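Local atomic coordinates of hemoglobin chain d1 (Lumbricus terrestris, PDB entry 1X9F), a protein that binds heme, with carbon monoxide on the iron side opposite the protein ligand, and as a globin probably carries oxygen in earthworm blood. Residues Ser7-Val10 against Lys11-Ala15; Asp117-Gly120 against Thr121-Phe125; Ala88-Lys91 against Val92-Val95; Leu70-Thr73 against Ile74-Asp78; Glu30-Arg33 against Asp34-Asp38. All blocks are in the same frame, centred on the assembly; numbering follows the deposited sequence.

Contact 1. Residues Ser7-Val10 against Lys11-Ala15; sequences SLKV and KLQWA
Leu8 and Leu12 meet one turn apart on helix 4-18, an i to i+4 contact within the first helix of the chain. The touching branches are Leu8 CD1 and Leu12 CD2, 3.6 Å apart, and the two side chains meet at a slant. Leu8 reaches forward because its CG stands anti to the backbone N (chi1 -164°), which carries the branch past its own carbonyl carbon toward the next turn. Beneath them the backbone repeats one bond, with lengths of 2.8 to 3.0 Å: Lys11 N gives to Ser7 O, Leu12 N to Leu8 O, Gln13 N to Lys9 O and Trp14 N to Val10 O. Such a series defines an alpha helix, here the one that answers to the A helix of the globin fold.

Polar ends radiate from this frame to partners further off. The stem of Lys11 runs alongside the Ser7 carbonyl and turns only at its last torsion (chi4 -75°), bringing NZ to a salt bridge with Asp78 and a hydrogen bond to Ile74 O. A methionine in its place would keep an apolar stem beside Ser7 O, but would probably leave the Asp78 carboxylate without its cationic mate. Lys9 NZ pairs with Asp124, Gln13 NE2 gives to His122 O, and Trp14 NE1 reaches Asp71. Leu8, Lys9 and Leu12 all pack on Val127 of the neighbouring Globin III chain, while Val10 turns inward against Ile74 and Trp128.

Contact 2. Residues Asp117-Gly120 against Thr121-Phe125; sequences DRLG and THFDF
Leu119 and Phe123 touch across the corner that joins helix 101-119 to helix 125-139, the GH turn of the globin fold. Leu119 CD1 comes within 3.7 Å of Phe123 CD1, approaching the ring obliquely, and the side chains cross at about a right angle. Phe123 CG lies anti to its own backbone N (chi1 171°), which carries the ring on from the turn toward the interior.

What brings the pair together is the backbone between them. Phe123 N donates to Gly120 O at 3.1 Å, an i to i+3 bond whose donor stands above the carbonyl plane, and the torsions of Thr121 and His122 fit a type I turn. Gly120 suits this sharp departure: it is the first residue to leave helical geometry, with phi at 80°, a value that a residue with a side chain adopts less readily.

Further out, Phe123 packs on Leu112, Leu115 and Trp128, and its ring meets Tyr55 of a second copy of this protein edge-to-face, so the corner also faces a subunit interface. Asp124 forms the centre of an inverse gamma turn, closed by a weak bond from Phe125 N to Phe123 O, and then N-caps the next helix through OD2, which accepts from Ala127 N. Beyond the turn, Phe125 N sits 4.0 Å above the plane of the Phe123 ring, over its centre.

Contact 3. Residues Ala88-Lys91 against Val92-Val95; sequences AHLK and VQHV. With HEM (protoporphyrin IX containing Fe), chain T.
Lys91, Val92 and Gln93 run through the last turns of helix 80-95, and each meets a residue of the neighbouring turn. Lys91 O takes His94 N at 2.8 Å, an i to i+3 bond with its donor well above the carbonyl plane, and a weak second bond from Val95 N. Val92 N gives to Ala88 O at 3.0 Å, and the CG2 branch of Val92 lies beside that same oxygen. Gln93 places its amide between the His89 ring and the heme: Gln93 CD lies 3.8 Å from His89 CD2 and 3.5 Å from HEM CBA. A further neighbour is Leu90 CD2, 3.6 Å from Gln93 OE1. The His89 ring crosses this amide obliquely, their planes 68° apart, and its NE2 is hydrogen-bonded to a propionate oxygen of a second heme.

Two bonds place the proximal histidine. His94 NE2 binds the heme iron at 2.1 Å, and on the far side of the ring ND1 donates to Leu90 O at 2.6 Å, nearly straight at 170°. That oxygen lies in the ring plane, so this bond, together with the iron bond, is likely to restrain the ring's rotation, and it may make the imidazole a somewhat richer electron donor to the iron, as is common in globins. Leu90 CD2 also rests 3.5 Å from HEM CHB.

This helix corresponds to the globin F helix. It reaches helix 125-139 where Leu90 and His94 touch Ile139, and helix 57-75 where Leu90 packs on Thr73.

Contact 4. Residues Leu70-Thr73 against Ile74-Asp78; sequences LDIT and ISMLD
Leu70 O is gripped by two donors, Ile74 N and Thr73 OG1. Ile74 N lies 2.9 Å from Leu70 O, nearly along the C=O axis, with an N-H...O angle of 174°. Thr73 OG1 comes from the flank, 2.8 Å from Leu70 O, placed there because it sits between the backbone N and the carbonyl carbon (chi1 58°). Next to this pair, the side chains of Leu70 and Ile74 converge, with Leu70 CD2 at 3.8 Å from Ile74 CD1.

One residue on, Ser75 binds back twice. Its N donates to Asp71 O, and Ser75 OG donates to Ile72 O at 3.0 Å from above the carbonyl plane. With alanine in place of Ser75 the hydroxyl is gone, and Ile72 O is likely to lose a tie that holds it at the end of this helix. These residues form the last turns of helix 57-75, the globin E helix, and the bonding changes as it ends: Met76 N donates to Thr73 O at 3.0 Å, i to i+3 and from well above the carbonyl plane.

Ile72 and Met76 lie side by side and point the same way, the extended thioether bringing Met76 CE to 3.6 Å from Ile72 CG2. Their flank faces helix 80-95, where both touch Gln86. On another flank Ile74 packs against Trp14 and Trp128. The carboxylate of Asp71 finds its partners elsewhere: OD2 takes Trp14 NE1, and OD1 is hydrogen-bonded to a polar side chain of another protein chain. Leu70 lines the heme pocket.

Contact 5. Residues Glu30-Arg33 against Asp34-Asp38; sequences ELWR and DIIDD. With CMO (carbon monoxide), chain U.
Trp32 and Ile35 form the tight side of this intrahelical contact on helix 21-38. Ile35 CD1 stands 4.2 Å from the centroid of the six-membered ring of Trp32, 21° from the ring normal, a CH-pi contact over one face. Ile35 CD1 also touches Leu31 CD1 at 3.7 Å, so it meets both the ring face and, alongside, an aliphatic side chain pointing the same way. Trp32 CG lies anti to the carbonyl carbon (chi1 -74°), and the indole extends from there into the ligand pocket, where Trp32 CZ2 comes 3.0 Å from the oxygen of the bound carbon monoxide. Phe46 and Phe59 meet this indole edge-to-face, which probably limits its freedom to turn.

The other flank is polar and carries a bridging water. Asp37 N donates to Arg33 O at 2.9 Å, and the water adds to the link by donating to Asp37 OD2 at 2.6 Å and to Arg33 O at 3.1 Å. The charged ends look elsewhere: Arg33 pairs with Asp117 of another copy of this protein, and Glu30 with Arg118 of its own chain. Glu30 OE2 and Asp34 OD2 remain 5.0 Å apart, which may raise the proton affinity of one of them slightly.

Corresponding to the globin B helix, helix 21-38 packs against helix 101-119, where Asp34 meets His110 and Val114 and Ile35 also meets His110, while Arg33 and Ile36 turn to the loop residue Ile54.

Contacts 1 and 4 are the buried pair, on helices 4-18 and 57-75, which pack together and are joined by a hydrogen bond and a salt bridge between side chains. Contact 2, the one at a surface corner, touches contact 1 through a hydrogen bond and a salt bridge, and contact 5 through a salt bridge. Contacts 3 and 5 are partly buried and face the heme pocket, one with the metal-bound histidine, the other with an indole beside the carbon monoxide. Contacts 1 and 5 show i to i+4 bonds across their segments, whereas contacts 3 and 4 add i to i+3 bonds and contact 2 closes a turn. Apolar packing joins contacts 3 and 4.

Contact 1. Residues Ser7-Val10 against Lys11-Ala15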
# COMPACT_ATOMS: atom_id res chain seq x y z
N SER D 7 -19.37 12.32 20.49
CA SER D 7 -19.95 10.99 20.33
C SER D 7 -20.28 10.72 18.87
O SER D 7 -20.11 9.61 18.38
CB SER D 7 -21.20 10.84 21.20
OG SER D 7 -22.25 11.67 20.72
N LEU D 8 -20.74 11.77 18.20
CA LEU D 8 -21.05 11.71 16.79
C LEU D 8 -19.77 11.42 16.00
O LEU D 8 -19.76 10.55 15.12
CB LEU D 8 -21.69 13.03 16.36
CG LEU D 8 -22.43 13.07 15.02
CD1 LEU D 8 -21.54 13.62 13.92
CD2 LEU D 8 -23.04 11.72 14.61
N LYS D 9 -18.70 12.14 16.34
CA LYS D 9 -17.40 11.97 15.70
C LYS D 9 -16.89 10.56 15.87
O LYS D 9 -16.42 9.94 14.92
CB LYS D 9 -16.39 12.94 16.31
CG LYS D 9 -15.07 13.02 15.56
CD LYS D 9 -15.31 13.49 14.13
CE LYS D 9 -14.18 14.40 13.65
NZ LYS D 9 -14.06 15.63 14.48
N VAL D 10 -16.99 10.06 17.10
CA VAL D 10 -16.53 8.73 17.41
C VAL D 10 -17.35 7.72 16.63
O VAL D 10 -16.79 6.81 16.02
CB VAL D 10 -16.59 8.45 18.92
CG1 VAL D 10 -16.45 6.95 19.20
CG2 VAL D 10 -15.49 9.22 19.63
N LYS D 11 -18.67 7.90 16.62
CA LYS D 11 -19.53 6.99 15.86
C LYS D 11 -19.09 6.90 14.39
O LYS D 11 -18.94 5.80 13.85
CB LYS D 11 -21.00 7.42 15.94
CG LYS D 11 -21.63 7.28 17.34
CD LYS D 11 -23.08 7.79 17.25
CE LYS D 11 -23.76 7.79 18.62
NZ LYS D 11 -24.13 6.42 19.05
N LEU D 12 -18.88 8.05 13.76
CA LEU D 12 -18.49 8.14 12.35
C LEU D 12 -17.14 7.51 12.06
O LEU D 12 -17.00 6.71 11.13
CB LEU D 12 -18.47 9.61 11.92
CG LEU D 12 -19.70 10.20 11.23
CD1 LEU D 12 -21.03 9.54 11.63
CD2 LEU D 12 -19.74 11.71 11.48
N GLN D 13 -16.15 7.86 12.88
CA GLN D 13 -14.79 7.37 12.70
C GLN D 13 -14.68 5.89 12.99
O GLN D 13 -13.88 5.18 12.37
CB GLN D 13 -13.81 8.15 13.58
CG GLN D 13 -13.68 9.61 13.18
CD GLN D 13 -12.39 10.24 13.64
OE1 GLN D 13 -11.94 10.01 14.77
NE2 GLN D 13 -11.78 11.03 12.78
N TRP D 14 -15.50 5.42 13.93
CA TRP D 14 -15.56 4.02 14.24
C TRP D 14 -16.08 3.23 13.05
O TRP D 14 -15.54 2.18 12.72
CB TRP D 14 -16.47 3.78 15.42
CG TRP D 14 -16.61 2.35 15.77
CD1 TRP D 14 -17.76 1.64 15.85
CD2 TRP D 14 -15.54 1.44 16.08
NE1 TRP D 14 -17.49 0.34 16.21
CE2 TRP D 14 -16.14 0.19 16.35
CE3 TRP D 14 -14.15 1.56 16.16
CZ2 TRP D 14 -15.38 -0.95 16.70
CZ3 TRP D 14 -13.40 0.43 16.50
CH2 TRP D 14 -14.02 -0.81 16.76
N ALA D 15 -17.12 3.76 12.41
CA ALA D 15 -17.69 3.14 11.22
C ALA D 15 -16.63 2.86 10.16
O ALA D 15 -16.67 1.81 9.51
CB ALA D 15 -18.82 3.98 10.66

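Contact 2. Residues Asp117-Gly120 against Thr121-Phe125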
# COMPACT_ATOMS: atom_id res chain seq x y z
N ASP D 117 -3.53 4.75 13.35
CA ASP D 117 -2.98 4.23 12.10
C ASP D 117 -4.03 4.16 11.01
O ASP D 117 -3.76 4.53 9.87
CB ASP D 117 -2.40 2.83 12.30
CG ASP D 117 -1.16 2.83 13.15
OD1 ASP D 117 -0.30 3.73 12.96
OD2 ASP D 117 -0.94 1.98 14.03
N ARG D 118 -5.21 3.68 11.36
CA ARG D 118 -6.28 3.51 10.39
C ARG D 118 -6.82 4.85 9.90
O ARG D 118 -7.03 5.04 8.70
CB ARG D 118 -7.42 2.71 10.99
CG ARG D 118 -7.10 1.23 11.18
CD ARG D 118 -7.30 0.41 9.91
NE ARG D 118 -7.00 -1.01 10.09
CZ ARG D 118 -5.92 -1.49 10.71
NH1 ARG D 118 -4.99 -0.68 11.21
NH2 ARG D 118 -5.76 -2.80 10.81
N LEU D 119 -7.05 5.77 10.83
CA LEU D 119 -7.71 7.02 10.47
C LEU D 119 -6.73 8.11 10.07
O LEU D 119 -7.09 9.02 9.32
CB LEU D 119 -8.64 7.48 11.60
CG LEU D 119 -9.85 6.56 11.81
CD1 LEU D 119 -10.38 6.66 13.23
CD2 LEU D 119 -10.96 6.84 10.78
N GLY D 120 -5.50 8.02 10.57
CA GLY D 120 -4.47 9.00 10.22
C GLY D 120 -4.58 10.30 10.99
O GLY D 120 -5.04 10.31 12.13
N THR D 121 -4.16 11.39 10.36
CA THR D 121 -4.14 12.70 11.01
C THR D 121 -5.54 13.23 11.33
O THR D 121 -5.68 14.18 12.11
CB THR D 121 -3.35 13.73 10.16
OG1 THR D 121 -4.28 14.61 9.49
CG2 THR D 121 -2.62 13.03 9.00
N HIS D 122 -6.57 12.62 10.75
CA HIS D 122 -7.95 13.04 10.96
C HIS D 122 -8.53 12.50 12.26
O HIS D 122 -9.66 12.84 12.65
CB HIS D 122 -8.83 12.53 9.82
CG HIS D 122 -8.62 13.21 8.50
ND1 HIS D 122 -8.33 14.56 8.38
CD2 HIS D 122 -8.73 12.74 7.24
CE1 HIS D 122 -8.24 14.87 7.10
NE2 HIS D 122 -8.48 13.79 6.38
N PHE D 123 -7.78 11.62 12.92
CA PHE D 123 -8.25 10.90 14.09
C PHE D 123 -8.52 11.86 15.24
O PHE D 123 -7.61 12.53 15.72
CB PHE D 123 -7.23 9.82 14.45
CG PHE D 123 -7.47 9.13 15.76
CD1 PHE D 123 -8.65 8.45 16.01
CD2 PHE D 123 -6.48 9.14 16.74
CE1 PHE D 123 -8.85 7.80 17.23
CE2 PHE D 123 -6.67 8.50 17.96
CZ PHE D 123 -7.86 7.83 18.21
N ASP D 124 -9.78 11.93 15.66
CA ASP D 124 -10.17 12.80 16.76
C ASP D 124 -9.85 12.19 18.12
O ASP D 124 -10.73 11.73 18.86
CB ASP D 124 -11.65 13.15 16.68
CG ASP D 124 -11.98 14.42 17.42
OD1 ASP D 124 -12.97 15.08 17.04
OD2 ASP D 124 -11.31 14.85 18.39
N PHE D 125 -8.56 12.23 18.43
CA PHE D 125 -8.00 11.75 19.67
C PHE D 125 -8.75 12.28 20.90
O PHE D 125 -9.11 11.51 21.79
CB PHE D 125 -6.51 12.13 19.72
CG PHE D 125 -5.79 11.62 20.92
CD1 PHE D 125 -5.65 12.42 22.06
CD2 PHE D 125 -5.26 10.34 20.94
CE1 PHE D 125 -4.99 11.96 23.19
CE2 PHE D 125 -4.59 9.86 22.07
CZ PHE D 125 -4.46 10.67 23.19

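Contact 3. Residues Ala88-Lys91 against Val92-Val95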
# COMPACT_ATOMS: atom_id res chain seq x y z
N ALA D 88 -22.92 -2.14 32.72
CA ALA D 88 -23.12 -3.03 33.86
C ALA D 88 -22.98 -4.50 33.43
O ALA D 88 -22.33 -5.30 34.11
CB ALA D 88 -24.47 -2.78 34.52
N HIS D 89 -23.58 -4.82 32.28
CA HIS D 89 -23.59 -6.16 31.71
C HIS D 89 -22.18 -6.62 31.37
O HIS D 89 -21.79 -7.75 31.65
CB HIS D 89 -24.46 -6.17 30.45
CG HIS D 89 -24.61 -7.52 29.82
ND1 HIS D 89 -25.73 -8.30 30.01
CD2 HIS D 89 -23.82 -8.21 28.96
CE1 HIS D 89 -25.61 -9.42 29.32
NE2 HIS D 89 -24.45 -9.39 28.67
N LEU D 90 -21.41 -5.72 30.75
CA LEU D 90 -20.04 -6.02 30.37
C LEU D 90 -19.18 -6.19 31.61
O LEU D 90 -18.27 -7.03 31.64
CB LEU D 90 -19.48 -4.93 29.47
CG LEU D 90 -19.75 -5.16 27.99
CD1 LEU D 90 -19.59 -3.85 27.23
CD2 LEU D 90 -18.82 -6.23 27.43
N LYS D 91 -19.49 -5.41 32.64
CA LYS D 91 -18.76 -5.50 33.89
C LYS D 91 -18.94 -6.86 34.54
O LYS D 91 -17.95 -7.48 34.95
CB LYS D 91 -19.17 -4.38 34.84
CG LYS D 91 -18.22 -4.26 36.01
CD LYS D 91 -18.57 -3.11 36.91
CE LYS D 91 -17.62 -3.09 38.10
NZ LYS D 91 -17.95 -1.97 39.03
N VAL D 92 -20.19 -7.34 34.64
CA VAL D 92 -20.47 -8.68 35.16
C VAL D 92 -19.55 -9.68 34.46
O VAL D 92 -18.96 -10.56 35.11
CB VAL D 92 -21.93 -9.12 34.90
CG1 VAL D 92 -22.16 -10.57 35.33
CG2 VAL D 92 -22.91 -8.19 35.61
N GLN D 93 -19.44 -9.53 33.15
CA GLN D 93 -18.67 -10.45 32.32
C GLN D 93 -17.17 -10.34 32.52
O GLN D 93 -16.42 -11.18 32.03
CB GLN D 93 -19.00 -10.22 30.85
CG GLN D 93 -20.36 -10.70 30.44
CD GLN D 93 -20.64 -10.38 28.99
OE1 GLN D 93 -20.21 -9.34 28.49
NE2 GLN D 93 -21.36 -11.26 28.31
N HIS D 94 -16.73 -9.32 33.24
CA HIS D 94 -15.31 -9.14 33.49
C HIS D 94 -14.92 -9.26 34.97
O HIS D 94 -13.76 -9.52 35.29
CB HIS D 94 -14.83 -7.81 32.90
CG HIS D 94 -14.80 -7.79 31.40
ND1 HIS D 94 -15.94 -7.63 30.64
CD2 HIS D 94 -13.78 -7.93 30.53
CE1 HIS D 94 -15.62 -7.66 29.36
NE2 HIS D 94 -14.31 -7.84 29.26
N VAL D 95 -15.91 -9.12 35.86
CA VAL D 95 -15.66 -8.89 37.29
C VAL D 95 -14.98 -10.03 38.07
O VAL D 95 -14.23 -9.76 39.02
CB VAL D 95 -16.97 -8.43 38.03
CG1 VAL D 95 -17.92 -9.60 38.28
CG2 VAL D 95 -16.63 -7.70 39.33
CHA HEM T . -14.66 -11.36 27.40
CHB HEM T . -15.77 -6.87 25.86
CHC HEM T . -11.48 -5.19 27.52
CHD HEM T . -10.56 -9.65 29.39
C1A HEM T . -15.32 -10.24 26.73
C2A HEM T . -16.52 -10.46 26.08
C3A HEM T . -16.91 -9.15 25.58
C4A HEM T . -15.80 -8.32 26.07
CMA HEM T . -18.14 -8.76 24.78
CAA HEM T . -17.21 -11.78 25.88
CBA HEM T . -18.38 -12.02 26.81
CGA HEM T . -18.96 -13.33 26.34
O1A HEM T . -19.56 -13.39 25.24
O2A HEM T . -18.81 -14.33 27.07
C1B HEM T . -14.67 -5.99 26.21
C2B HEM T . -14.68 -4.66 25.83
C3B HEM T . -13.47 -4.26 26.30
C4B HEM T . -12.82 -5.29 26.93
CMB HEM T . -15.73 -3.85 25.09
CAB HEM T . -13.09 -3.00 26.16
CBB HEM T . -12.88 -1.66 26.13
C1C HEM T . -10.81 -6.32 28.17
C2C HEM T . -9.55 -6.17 28.71
C3C HEM T . -9.30 -7.41 29.24
C4C HEM T . -10.38 -8.24 28.95
CMC HEM T . -8.66 -4.95 28.76
CAC HEM T . -7.98 -7.67 29.89
CBC HEM T . -7.76 -8.80 30.71
C1D HEM T . -11.67 -10.56 29.04
C2D HEM T . -11.68 -11.91 29.38
C3D HEM T . -12.82 -12.43 28.82
C4D HEM T . -13.43 -11.26 28.18
CMD HEM T . -10.64 -12.66 30.18
CAD HEM T . -13.38 -13.83 28.88
CBD HEM T . -12.82 -14.71 27.77
CGD HEM T . -13.51 -16.05 27.93
O1D HEM T . -14.73 -16.13 27.70
O2D HEM T . -12.82 -17.02 28.30
NA HEM T . -14.85 -8.97 26.79
NB HEM T . -13.55 -6.42 26.87
NC HEM T . -11.37 -7.56 28.32
ND HEM T . -12.71 -10.13 28.29
FE HEM T . -13.13 -8.26 27.60

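Contact 4. Residues Leu70-Thr73 against Ile74-Asp78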
# COMPACT_ATOMS: atom_id res chain seq x y z
N LEU D 70 -17.45 -3.46 21.80
CA LEU D 70 -17.07 -2.06 21.69
C LEU D 70 -18.05 -1.36 20.77
O LEU D 70 -18.45 -0.23 21.03
CB LEU D 70 -15.67 -1.95 21.10
CG LEU D 70 -14.66 -1.02 21.78
CD1 LEU D 70 -13.45 -0.87 20.87
CD2 LEU D 70 -15.25 0.34 22.11
N ASP D 71 -18.44 -2.06 19.71
CA ASP D 71 -19.40 -1.51 18.77
C ASP D 71 -20.73 -1.13 19.43
O ASP D 71 -21.28 -0.06 19.15
CB ASP D 71 -19.66 -2.49 17.63
CG ASP D 71 -20.44 -1.86 16.53
OD1 ASP D 71 -21.67 -2.11 16.42
OD2 ASP D 71 -19.93 -1.03 15.74
N ILE D 72 -21.21 -2.00 20.32
CA ILE D 72 -22.46 -1.75 21.06
C ILE D 72 -22.35 -0.50 21.91
O ILE D 72 -23.27 0.34 21.89
CB ILE D 72 -22.84 -2.96 21.96
CG1 ILE D 72 -23.13 -4.19 21.10
CG2 ILE D 72 -24.05 -2.63 22.82
CD1 ILE D 72 -23.39 -5.45 21.89
N THR D 73 -21.24 -0.36 22.63
CA THR D 73 -21.06 0.77 23.53
C THR D 73 -20.89 2.07 22.76
O THR D 73 -21.47 3.07 23.14
CB THR D 73 -19.87 0.56 24.49
OG1 THR D 73 -18.67 0.35 23.73
CG2 THR D 73 -20.02 -0.72 25.29
N ILE D 74 -20.09 2.06 21.70
CA ILE D 74 -19.96 3.25 20.87
C ILE D 74 -21.32 3.67 20.33
O ILE D 74 -21.65 4.86 20.31
CB ILE D 74 -18.95 3.01 19.73
CG1 ILE D 74 -17.55 2.84 20.32
CG2 ILE D 74 -19.00 4.15 18.69
CD1 ILE D 74 -16.49 2.51 19.30
N SER D 75 -22.13 2.71 19.92
CA SER D 75 -23.43 3.05 19.35
C SER D 75 -24.47 3.46 20.40
O SER D 75 -25.55 3.93 20.05
CB SER D 75 -23.95 1.92 18.45
OG SER D 75 -24.41 0.82 19.21
N MET D 76 -24.12 3.30 21.68
CA MET D 76 -24.98 3.71 22.80
C MET D 76 -24.51 5.00 23.48
O MET D 76 -25.10 5.43 24.47
CB MET D 76 -25.07 2.60 23.86
CG MET D 76 -25.94 1.44 23.46
SD MET D 76 -25.99 0.18 24.74
CE MET D 76 -27.08 -1.01 23.97
N LEU D 77 -23.45 5.61 22.94
CA LEU D 77 -22.91 6.84 23.52
C LEU D 77 -23.95 7.95 23.74
O LEU D 77 -23.79 8.78 24.64
CB LEU D 77 -21.74 7.37 22.67
CG LEU D 77 -20.26 7.17 23.07
CD1 LEU D 77 -20.04 6.19 24.23
CD2 LEU D 77 -19.43 6.78 21.85
N ASP D 78 -25.02 7.94 22.95
CA ASP D 78 -26.08 8.96 23.03
C ASP D 78 -27.35 8.52 23.78
O ASP D 78 -28.33 9.28 23.84
CB ASP D 78 -26.47 9.36 21.62
CG ASP D 78 -26.97 8.19 20.80
OD1 ASP D 78 -28.04 8.32 20.17
OD2 ASP D 78 -26.37 7.08 20.75

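Contact 5. Residues Glu30-Arg33 against Asp34-Asp38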
# COMPACT_ATOMS: atom_id res chain seq x y z
N GLU D 30 -4.48 -7.24 15.20
CA GLU D 30 -3.45 -6.22 15.31
C GLU D 30 -3.51 -5.56 16.68
O GLU D 30 -2.48 -5.34 17.32
CB GLU D 30 -3.60 -5.17 14.22
CG GLU D 30 -2.44 -4.19 14.16
CD GLU D 30 -2.61 -3.15 13.07
OE1 GLU D 30 -3.34 -3.41 12.09
OE2 GLU D 30 -2.01 -2.06 13.19
N LEU D 31 -4.73 -5.27 17.12
CA LEU D 31 -4.97 -4.70 18.43
C LEU D 31 -4.44 -5.59 19.54
O LEU D 31 -3.62 -5.14 20.33
CB LEU D 31 -6.47 -4.39 18.64
CG LEU D 31 -6.96 -3.97 20.03
CD1 LEU D 31 -6.29 -2.70 20.50
CD2 LEU D 31 -8.47 -3.79 20.03
N TRP D 32 -4.89 -6.85 19.60
CA TRP D 32 -4.47 -7.75 20.69
C TRP D 32 -3.00 -8.11 20.66
O TRP D 32 -2.40 -8.33 21.70
CB TRP D 32 -5.32 -9.01 20.76
CG TRP D 32 -6.62 -8.66 21.31
CD1 TRP D 32 -7.78 -8.54 20.63
CD2 TRP D 32 -6.90 -8.29 22.66
NE1 TRP D 32 -8.79 -8.14 21.47
CE2 TRP D 32 -8.27 -7.98 22.73
CE3 TRP D 32 -6.13 -8.20 23.83
CZ2 TRP D 32 -8.89 -7.60 23.91
CZ3 TRP D 32 -6.75 -7.82 25.01
CH2 TRP D 32 -8.11 -7.52 25.04
N ARG D 33 -2.43 -8.16 19.46
CA ARG D 33 -1.01 -8.46 19.36
C ARG D 33 -0.19 -7.35 19.99
O ARG D 33 0.75 -7.62 20.73
CB ARG D 33 -0.58 -8.68 17.93
CG ARG D 33 0.79 -9.29 17.87
CD ARG D 33 1.29 -9.54 16.50
NE ARG D 33 1.46 -8.29 15.76
CZ ARG D 33 1.94 -8.22 14.53
NH1 ARG D 33 2.30 -9.32 13.88
NH2 ARG D 33 2.06 -7.04 13.93
N ASP D 34 -0.56 -6.11 19.69
CA ASP D 34 0.07 -4.93 20.28
C ASP D 34 -0.02 -4.96 21.80
O ASP D 34 0.99 -4.81 22.50
CB ASP D 34 -0.58 -3.65 19.76
CG ASP D 34 -0.05 -3.22 18.40
OD1 ASP D 34 0.68 -3.99 17.74
OD2 ASP D 34 -0.33 -2.10 17.90
N ILE D 35 -1.24 -5.16 22.30
CA ILE D 35 -1.52 -5.22 23.74
C ILE D 35 -0.68 -6.29 24.42
O ILE D 35 0.09 -5.99 25.34
CB ILE D 35 -3.03 -5.45 23.97
CG1 ILE D 35 -3.82 -4.19 23.61
CG2 ILE D 35 -3.31 -5.87 25.41
CD1 ILE D 35 -5.34 -4.34 23.70
N ILE D 36 -0.81 -7.53 23.96
CA ILE D 36 -0.10 -8.66 24.57
C ILE D 36 1.42 -8.60 24.39
O ILE D 36 2.17 -9.16 25.19
CB ILE D 36 -0.68 -10.00 24.03
CG1 ILE D 36 -2.12 -10.18 24.53
CG2 ILE D 36 0.20 -11.19 24.43
CD1 ILE D 36 -2.95 -11.14 23.69
N ASP D 37 1.87 -7.91 23.34
CA ASP D 37 3.29 -7.66 23.13
C ASP D 37 3.80 -6.77 24.25
O ASP D 37 4.86 -7.02 24.83
CB ASP D 37 3.51 -6.96 21.80
CG ASP D 37 4.52 -7.66 20.94
OD1 ASP D 37 5.71 -7.28 20.98
OD2 ASP D 37 4.22 -8.62 20.20
N ASP D 38 3.03 -5.73 24.54
CA ASP D 38 3.41 -4.74 25.53
C ASP D 38 3.21 -5.28 26.94
O ASP D 38 3.97 -4.94 27.84
CB ASP D 38 2.61 -3.45 25.32
CG ASP D 38 3.05 -2.32 26.24
OD1 ASP D 38 2.20 -1.47 26.59
OD2 ASP D 38 4.21 -2.20 26.68
C CMO U . -11.88 -8.61 25.73
O CMO U . -10.69 -9.22 25.63
O HOH W 1 2.41 -10.20 21.11